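PDB 2OQG: possible transcriptional regulator, ArsR family protein from Rhodococcus sp., which probably binds DNA through a winged helix-turn-helix domain and so regulates transcription. Local coordinates for residues 30-36 with 73-77; 61-65 with 76-82. All coordinates share one frame. Where two conformers were deposited one is given. Numbering follows the deposited sequence.

Contact 1. Residues 30-36 with 73-77; sequences LGRADQS and IRYRA. With ACY (acetic acid), chain F.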
loop_
_atom_site.group_PDB
_atom_site.type_symbol
_atom_site.label_atom_id
_atom_site.label_comp_id
_atom_site.label_asym_id
_atom_site.label_seq_id
_atom_site.Cartn_x
_atom_site.Cartn_y
_atom_site.Cartn_z
ATOM N N LEU A 30 9.226 7.785 -8.734
ATOM C CA LEU A 30 8.185 7.437 -7.755
ATOM C C LEU A 30 6.774 7.771 -8.191
ATOM O O LEU A 30 5.815 7.275 -7.593
ATOM C CB LEU A 30 8.468 8.113 -6.417
ATOM C CG LEU A 30 9.786 7.741 -5.732
ATOM C CD1 LEU A 30 9.895 8.472 -4.379
ATOM C CD2 LEU A 30 9.920 6.235 -5.523
ATOM N N GLY A 31 6.663 8.613 -9.207
ATOM C CA GLY A 31 5.360 8.930 -9.780
ATOM C C GLY A 31 4.951 7.874 -10.796
ATOM O O GLY A 31 3.774 7.788 -11.133
ATOM N N ARG A 32 5.930 7.118 -11.297
ATOM C CA ARG A 32 5.712 6.046 -12.281
ATOM C C ARG A 32 5.305 4.729 -11.615
ATOM O O ARG A 32 4.365 4.072 -12.058
ATOM C CB ARG A 32 6.986 5.839 -13.122
ATOM C CG ARG A 32 6.939 4.640 -14.079
ATOM C CD ARG A 32 8.256 4.440 -14.878
ATOM N NE ARG A 32 9.407 4.031 -14.069
ATOM C CZ ARG A 32 9.678 2.781 -13.694
ATOM N NH1 ARG A 32 10.767 2.520 -12.982
ATOM N NH2 ARG A 32 8.875 1.778 -14.027
ATOM N N ALA A 33 6.011 4.370 -10.543
ATOM C CA ALA A 33 5.785 3.123 -9.844
ATOM C C ALA A 33 6.280 3.300 -8.428
ATOM O O ALA A 33 7.324 3.915 -8.262
ATOM C CB ALA A 33 6.577 2.051 -10.491
ATOM N N ASP A 34 5.573 2.754 -7.434
ATOM C CA ASP A 34 6.093 2.722 -6.028
ATOM C C ASP A 34 7.406 1.969 -6.000
ATOM O O ASP A 34 7.463 0.848 -6.549
ATOM C CB ASP A 34 5.167 1.946 -5.077
ATOM C CG ASP A 34 3.777 2.533 -4.918
ATOM O OD1 ASP A 34 3.509 3.656 -5.376
ATOM O OD2 ASP A 34 2.932 1.806 -4.316
ATOM N N GLN A 35 8.445 2.541 -5.360
ATOM C CA GLN A 35 9.784 1.886 -5.353
ATOM C C GLN A 35 10.426 2.004 -4.003
ATOM O O GLN A 35 10.164 2.950 -3.280
ATOM C CB GLN A 35 10.707 2.481 -6.426
ATOM C CG GLN A 35 10.141 2.172 -7.811
ATOM C CD GLN A 35 10.908 2.786 -8.898
ATOM O OE1 GLN A 35 10.364 3.539 -9.702
ATOM N NE2 GLN A 35 12.205 2.497 -8.936
ATOM N N SER A 36 11.304 1.052 -3.690
ATOM C CA SER A 36 12.044 1.141 -2.474
ATOM C C SER A 36 13.227 2.066 -2.611
ATOM O O SER A 36 13.657 2.435 -3.700
ATOM C CB SER A 36 12.542 -0.247 -2.084
ATOM O OG SER A 36 13.448 -0.761 -3.075
ATOM N N ILE A 73 8.920 -1.678 2.460
ATOM C CA ILE A 73 8.745 -0.207 2.439
ATOM C C ILE A 73 9.075 0.343 1.061
ATOM O O ILE A 73 10.193 0.173 0.548
ATOM C CB ILE A 73 9.627 0.556 3.457
ATOM C CG1 ILE A 73 9.250 0.200 4.892
ATOM C CG2 ILE A 73 9.408 2.093 3.336
ATOM C CD1 ILE A 73 10.301 0.499 5.899
ATOM N N ARG A 74 8.076 0.983 0.457
ATOM C CA ARG A 74 8.261 1.625 -0.821
ATOM C C ARG A 74 7.802 3.061 -0.699
ATOM O O ARG A 74 7.231 3.432 0.324
ATOM C CB ARG A 74 7.474 0.922 -1.902
ATOM C CG ARG A 74 7.973 -0.539 -2.147
ATOM C CD ARG A 74 7.389 -1.108 -3.415
ATOM N NE ARG A 74 7.886 -2.464 -3.651
ATOM C CZ ARG A 74 7.433 -3.557 -3.020
ATOM N NH1 ARG A 74 6.445 -3.486 -2.111
ATOM N NH2 ARG A 74 7.970 -4.740 -3.299
ATOM N N TYR A 75 8.049 3.852 -1.739
ATOM C CA TYR A 75 7.690 5.285 -1.716
ATOM C C TYR A 75 6.885 5.657 -2.943
ATOM O O TYR A 75 7.049 5.036 -4.020
ATOM C CB TYR A 75 8.947 6.145 -1.620
ATOM C CG TYR A 75 9.687 5.880 -0.354
ATOM C CD1 TYR A 75 9.392 6.601 0.779
ATOM C CD2 TYR A 75 10.647 4.820 -0.255
ATOM C CE1 TYR A 75 10.063 6.360 2.001
ATOM C CE2 TYR A 75 11.306 4.555 0.986
ATOM C CZ TYR A 75 10.998 5.332 2.092
ATOM O OH TYR A 75 11.642 5.064 3.275
ATOM N N ARG A 76 6.058 6.703 -2.821
ATOM C CA ARG A 76 5.143 7.044 -3.915
ATOM C C ARG A 76 5.097 8.583 -3.984
ATOM O O ARG A 76 5.021 9.229 -2.960
ATOM C CB ARG A 76 3.727 6.487 -3.640
ATOM C CG ARG A 76 2.645 6.988 -4.537
ATOM C CD ARG A 76 1.330 6.408 -4.004
ATOM N NE ARG A 76 1.364 4.945 -3.937
ATOM C CZ ARG A 76 0.489 4.202 -3.249
ATOM N NH1 ARG A 76 -0.491 4.796 -2.564
ATOM N NH2 ARG A 76 0.579 2.869 -3.288
ATOM N N ALA A 77 5.196 9.149 -5.182
ATOM C CA ALA A 77 5.053 10.604 -5.373
ATOM C C ALA A 77 3.573 10.924 -5.322
ATOM O O ALA A 77 2.738 10.183 -5.889
ATOM C CB ALA A 77 5.644 11.046 -6.695
HETATM C C ACY F . -2.009 1.556 -1.424
HETATM O O ACY F . -2.156 2.791 -1.436
HETATM O OXT ACY F . -1.035 0.920 -1.887
HETATM C CH3 ACY F . -3.100 0.747 -0.789
#

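Contact 2. Residues 61-65 with 76-82; sequences CGLVE and RALGAEL. With ACY (acetic acid), chain F.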
loop_
_atom_site.group_PDB
_atom_site.type_symbol
_atom_site.label_atom_id
_atom_site.label_comp_id
_atom_site.label_asym_id
_atom_site.label_seq_id
_atom_site.Cartn_x
_atom_site.Cartn_y
_atom_site.Cartn_z
ATOM N N CYS A 61 7.651 17.558 3.194
ATOM C CA CYS A 61 6.909 18.665 2.590
ATOM C C CYS A 61 5.716 18.120 1.808
ATOM O O CYS A 61 5.010 18.893 1.148
ATOM C CB CYS A 61 7.855 19.505 1.721
ATOM S SG CYS A 61 8.320 18.672 0.257
ATOM N N GLY A 62 5.451 16.818 1.925
ATOM C CA GLY A 62 4.227 16.236 1.376
ATOM C C GLY A 62 4.278 15.787 -0.072
ATOM O O GLY A 62 3.245 15.409 -0.656
ATOM N N LEU A 63 5.464 15.780 -0.662
ATOM C CA LEU A 63 5.582 15.385 -2.082
ATOM C C LEU A 63 5.671 13.885 -2.303
ATOM O O LEU A 63 5.460 13.360 -3.433
ATOM C CB LEU A 63 6.828 16.046 -2.701
ATOM C CG LEU A 63 6.639 17.548 -2.954
ATOM C CD1 LEU A 63 7.954 18.197 -3.300
ATOM C CD2 LEU A 63 5.677 17.730 -4.137
ATOM N N VAL A 64 6.023 13.187 -1.226
ATOM C CA VAL A 64 6.181 11.704 -1.219
ATOM C C VAL A 64 5.544 11.133 0.012
ATOM O O VAL A 64 5.579 11.767 1.115
ATOM C CB VAL A 64 7.716 11.307 -1.290
ATOM C CG1 VAL A 64 7.953 9.885 -0.944
ATOM C CG2 VAL A 64 8.274 11.705 -2.649
ATOM N N GLU A 65 4.952 9.930 -0.144
ATOM C CA GLU A 65 4.532 9.186 1.024
ATOM C C GLU A 65 5.187 7.797 1.040
ATOM O O GLU A 65 5.402 7.196 -0.027
ATOM C CB GLU A 65 3.004 9.067 1.148
ATOM C CG GLU A 65 2.358 8.247 0.065
ATOM C CD GLU A 65 0.826 8.247 0.152
ATOM O OE1 GLU A 65 0.271 8.888 1.094
ATOM O OE2 GLU A 65 0.165 7.643 -0.762
ATOM N N ARG A 76 6.058 6.703 -2.821
ATOM C CA ARG A 76 5.143 7.044 -3.915
ATOM C C ARG A 76 5.097 8.583 -3.984
ATOM O O ARG A 76 5.021 9.229 -2.960
ATOM C CB ARG A 76 3.727 6.487 -3.640
ATOM C CG ARG A 76 2.645 6.988 -4.537
ATOM C CD ARG A 76 1.330 6.408 -4.004
ATOM N NE ARG A 76 1.364 4.945 -3.937
ATOM C CZ ARG A 76 0.489 4.202 -3.249
ATOM N NH1 ARG A 76 -0.491 4.796 -2.564
ATOM N NH2 ARG A 76 0.579 2.869 -3.288
ATOM N N ALA A 77 5.196 9.149 -5.182
ATOM C CA ALA A 77 5.053 10.604 -5.373
ATOM C C ALA A 77 3.573 10.924 -5.322
ATOM O O ALA A 77 2.738 10.183 -5.889
ATOM C CB ALA A 77 5.644 11.046 -6.695
ATOM N N LEU A 78 3.281 12.115 -4.801
ATOM C CA LEU A 78 1.923 12.606 -4.619
ATOM C C LEU A 78 1.724 13.922 -5.329
ATOM O O LEU A 78 2.590 14.830 -5.261
ATOM C CB LEU A 78 1.661 12.862 -3.133
ATOM C CG LEU A 78 1.646 11.580 -2.316
ATOM C CD1 LEU A 78 1.517 11.940 -0.814
ATOM C CD2 LEU A 78 0.578 10.613 -2.705
ATOM N N GLY A 79 0.594 14.041 -6.054
ATOM C CA GLY A 79 0.352 15.284 -6.781
ATOM C C GLY A 79 -0.152 16.449 -5.974
ATOM O O GLY A 79 -0.028 17.601 -6.436
ATOM N N ALA A 80 -0.746 16.215 -4.793
ATOM C CA ALA A 80 -1.407 17.316 -4.022
ATOM C C ALA A 80 -0.590 18.596 -3.857
ATOM O O ALA A 80 -1.138 19.721 -4.085
ATOM C CB ALA A 80 -1.905 16.858 -2.634
ATOM N N GLU A 81 0.679 18.482 -3.454
ATOM C CA GLU A 81 1.447 19.711 -3.280
ATOM C C GLU A 81 1.905 20.346 -4.582
ATOM O O GLU A 81 2.050 21.568 -4.632
ATOM C CB GLU A 81 2.642 19.488 -2.343
ATOM C CG GLU A 81 2.196 18.893 -0.996
ATOM C CD GLU A 81 1.708 19.881 0.050
ATOM O OE1 GLU A 81 2.288 19.862 1.168
ATOM O OE2 GLU A 81 0.741 20.646 -0.181
ATOM N N LEU A 82 2.050 19.561 -5.657
ATOM C CA LEU A 82 2.399 20.098 -6.939
ATOM C C LEU A 82 1.165 20.840 -7.423
ATOM O O LEU A 82 1.281 21.934 -7.967
ATOM C CB LEU A 82 2.730 19.030 -7.969
ATOM C CG LEU A 82 4.044 18.290 -8.061
ATOM C CD1 LEU A 82 4.196 17.651 -9.478
ATOM C CD2 LEU A 82 5.176 19.136 -7.632
HETATM C C ACY F . -2.009 1.556 -1.424
HETATM O O ACY F . -2.156 2.791 -1.436
HETATM O OXT ACY F . -1.035 0.920 -1.887
HETATM C CH3 ACY F . -3.100 0.747 -0.789
HETATM O O HOH W 1 2.313 16.366 -2.975
#

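Contact 1. Residues 30-36 with 73-77
Asp34, Tyr75 and Leu30, the three residues most covered here, show how a winged-helix domain ties a loop to its wing by backbone and side chain. Segment 30-36 leaves helix 21-32 and runs antiparallel to strand 72-77, but pairs with it at a single bridge, Gln35 with Tyr75: Gln35 N donates to Tyr75 O (3.2 Å) and Tyr75 N to Gln35 O (2.8 Å). Beside the bridge, Asp34 CA lies 3.2 Å from Tyr75 O in a CA-H...O contact. At the helix end, Ala77 N donates to Leu30 O (3.1 Å), a nearly straight bond. Leu30 fills the space between helix and strand, with CD1 3.7 Å from Tyr75 CB and CB 4.1 Å from Ala77 CB. The Tyr75 ring has Gln35 O and Ser36 C at its edge and touches Gln59 and Leu55 of helix 48-60; Leu55 also meets Leu30. The carboxylate of Asp34 grips Arg76 in a bidentate salt bridge, OD1 taking NE of Arg76 (2.9 Å) and OD2 taking its NH2 (2.8 Å). Past the bridge, Ser36 is the N-cap of helix 37-43, its OG bonded to Ser39 N. NH1 and NH2 of Arg76 hold an acetate, probably from the crystallisation liquor. The chemistry thus implies a helix end seated by apolar packing of Leu30 on Tyr75 and Ala77, and a loop held by main-chain bonds and the Asp34-Arg76 salt bridge.

Contact 2. Residues 61-65 with 76-82
This is an antiparallel strand pairing at the base of the wing hairpin, where the chain turns from strand 72-77 into helix 80-107. Two pairs set the register: Glu65 with Arg76, hydrogen-bonded through Glu65 N to Arg76 O and Arg76 N to Glu65 O (both 2.9 Å), and Val64 with Ala77, non-hydrogen-bonded. Leu78 N continues the pairing to Leu63 O (2.9 Å). Val64 and Ala77 face helix 21-32, whereas Glu65 and Arg76 share the other face in a long, weak salt bridge (OE2 to NH1, 3.4 Å). One water accepts from Glu81 N (2.7 Å) and donates to Gly62 O (2.7 Å) and Leu78 O (2.8 Å), and Leu63 CD2 packs on Leu82 CD2 at 3.8 Å. Gly62, with positive phi, is the C-prime residue of the Schellman motif ending helix 48-60; a CB would jam against Cys61 O, and also clash with Glu81 OE1. A helix-turn-helix followed by a beta hairpin, here strands 64-69 and 72-77, defines the winged helix-turn-helix fold.

How the contacts relate
Contacts 1 and 2 lie along one strand, their centres about 11 Å apart, and share Arg76 and Ala77. Strand 72-77 is held on both edges, by the loop 30-36 and by its hairpin partner 64-69, much as a third, very short strand would extend the wing. The two touch directly: Leu30 CD1 is 4.0 Å from Val64 CG2 and Tyr75 CB 3.9 Å from Val64 CG1, so one apolar layer spans both. Arg76 joins their polar sides through a strong salt bridge to Asp34 and a weak, long one to Glu65, its NH1 lying 2.8 Å from the acetate O. Leu100 of the third subunit packs on Arg76, placing this junction at a subunit interface.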